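Local structure of Sam-dependent methyltransferases (Streptomyces davawensis jcm 4913, 4D7K) at the interface of chains A and B. The protein catalyses the two successive S-adenosylmethionine-dependent N-methylations that turn 8-amino-8-demethyl-D-riboflavin into the antibiotic roseoflavin. Residues are numbered along the deposited sequence; one frame, centred on the assembly and turned at random. Chains: chain A/B, Sam-dependent methyltransferases.

The interface of chains A and B. Residues chain A 23, 26, 30, 73, 89; chain B 16-17, 20, 297.
On one face of the B:Tyr20 ring sits the A:Val26 methyl CG1, a CH-pi contact 3.7 Å from the ring centroid and shifted toward the rim. A:Asp23 meets the same ring at its edge: CB lies in the ring plane, and the carboxylate is turned 73° from it, with CG 3.7 Å from B:Tyr20 CE1. The guanidinium of B:Arg16 has the A:Met89 sulfur SD over one face, near its rim, and the phenol oxygen of B:Tyr20 at its edge. B:Arg16 NH2 donates to B:Tyr20 OH (3.1 Å), almost in the guanidinium plane, which ties the arginine to the tyrosine one turn along helix 13-35 and should help fix the rotation of the guanidinium. A:Val26 CG1 stands anti to the backbone N (chi1 170°), directed at the ring, while CG2 branches away toward B:Val297 CG1. A:Leu30 CD1 touches B:Leu17 CD2 and reaches B:Tyr20 CD2 from above the rim, on the same side of the ring as A:Val26 CG1, and B:Leu17 CG packs 3.6 Å from A:Met89 CG. The methionine chain bends at chi3 (72°), leaving both SD and the CE methyl beside B:Tyr20 CE2. This largely apolar patch and its symmetry twin help hold the homodimer together; most residues belong to the dimerisation domain, B:Val297 to the methyltransferase domain. Water 1 lies in the plane of the tyrosine ring, 2.6 Å from B:Tyr20 OH and 3.2 Å from A:Asp23 OD1.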
loop_
_atom_site.group_PDB
_atom_site.type_symbol
_atom_site.label_atom_id
_atom_site.label_comp_id
_atom_site.label_asym_id
_atom_site.label_seq_id
_atom_site.Cartn_x
_atom_site.Cartn_y
_atom_site.Cartn_z
ATOM N N ASP A 23 0.409 -5.144 2.731
ATOM C CA ASP A 23 0.800 -4.860 1.357
ATOM C C ASP A 23 1.344 -3.431 1.229
ATOM O O ASP A 23 2.084 -3.110 0.296
ATOM C CB ASP A 23 -0.382 -5.097 0.408
ATOM C CG ASP A 23 -0.737 -6.581 0.270
ATOM O OD1 ASP A 23 -0.184 -7.406 1.031
ATOM O OD2 ASP A 23 -1.573 -6.928 -0.594
ATOM N N VAL A 26 4.923 -3.888 2.071
ATOM C CA VAL A 26 5.563 -4.522 0.928
ATOM C C VAL A 26 5.885 -3.488 -0.154
ATOM O O VAL A 26 6.960 -3.525 -0.758
ATOM C CB VAL A 26 4.683 -5.650 0.341
ATOM C CG1 VAL A 26 5.244 -6.137 -0.984
ATOM C CG2 VAL A 26 4.563 -6.812 1.334
ATOM N N LEU A 30 9.600 -2.828 -1.832
ATOM C CA LEU A 30 9.906 -2.913 -3.252
ATOM C C LEU A 30 10.472 -1.592 -3.780
ATOM O O LEU A 30 11.319 -1.581 -4.677
ATOM C CB LEU A 30 8.657 -3.310 -4.035
ATOM C CG LEU A 30 8.037 -4.663 -3.674
ATOM C CD1 LEU A 30 6.721 -4.847 -4.397
ATOM C CD2 LEU A 30 8.993 -5.775 -4.029
ATOM N N ALA A 73 8.487 -11.204 0.653
ATOM C CA ALA A 73 7.488 -10.700 -0.282
ATOM C C ALA A 73 7.632 -11.321 -1.669
ATOM O O ALA A 73 6.943 -10.911 -2.601
ATOM C CB ALA A 73 7.580 -9.190 -0.374
ATOM N N MET A 89 9.488 -11.826 -9.537
ATOM C CA MET A 89 8.915 -10.496 -9.353
ATOM C C MET A 89 10.004 -9.419 -9.278
ATOM O O MET A 89 9.836 -8.315 -9.800
ATOM C CB MET A 89 8.039 -10.469 -8.094
ATOM C CG MET A 89 7.043 -9.325 -8.050
ATOM S SD MET A 89 5.879 -9.428 -6.666
ATOM C CE MET A 89 6.961 -9.021 -5.301
ATOM N N ARG B 16 1.006 -9.418 -9.722
ATOM C CA ARG B 16 1.244 -9.142 -8.312
ATOM C C ARG B 16 1.790 -7.723 -8.102
ATOM O O ARG B 16 1.380 -7.028 -7.180
ATOM C CB ARG B 16 2.202 -10.177 -7.721
ATOM C CG ARG B 16 1.602 -11.570 -7.593
ATOM C CD ARG B 16 2.494 -12.463 -6.753
ATOM N NE ARG B 16 2.876 -11.801 -5.510
ATOM C CZ ARG B 16 3.725 -12.305 -4.622
ATOM N NH1 ARG B 16 4.284 -13.489 -4.837
ATOM N NH2 ARG B 16 4.015 -11.624 -3.519
ATOM N N LEU B 17 2.709 -7.298 -8.963
ATOM C CA LEU B 17 3.248 -5.945 -8.899
ATOM C C LEU B 17 2.170 -4.899 -9.153
ATOM O O LEU B 17 2.070 -3.919 -8.424
ATOM C CB LEU B 17 4.385 -5.776 -9.905
ATOM C CG LEU B 17 5.744 -6.295 -9.432
ATOM C CD1 LEU B 17 6.803 -6.134 -10.509
ATOM C CD2 LEU B 17 6.170 -5.584 -8.149
ATOM N N TYR B 20 -0.059 -4.574 -6.097
ATOM C CA TYR B 20 0.533 -3.807 -5.001
ATOM C C TYR B 20 0.373 -2.309 -5.234
ATOM O O TYR B 20 0.176 -1.545 -4.291
ATOM C CB TYR B 20 2.016 -4.144 -4.821
ATOM C CG TYR B 20 2.258 -5.450 -4.111
ATOM C CD1 TYR B 20 1.731 -5.680 -2.849
ATOM C CD2 TYR B 20 3.019 -6.453 -4.698
ATOM C CE1 TYR B 20 1.947 -6.874 -2.193
ATOM C CE2 TYR B 20 3.244 -7.653 -4.048
ATOM C CZ TYR B 20 2.707 -7.856 -2.798
ATOM O OH TYR B 20 2.927 -9.046 -2.147
ATOM N N VAL B 297 8.682 -9.767 6.502
ATOM C CA VAL B 297 8.124 -8.501 6.041
ATOM C C VAL B 297 7.838 -7.552 7.201
ATOM O O VAL B 297 8.136 -6.362 7.124
ATOM C CB VAL B 297 6.821 -8.718 5.244
ATOM C CG1 VAL B 297 6.178 -7.384 4.902
ATOM C CG2 VAL B 297 7.100 -9.523 3.986
HETATM O O HOH W 1 2.157 -9.471 0.249
#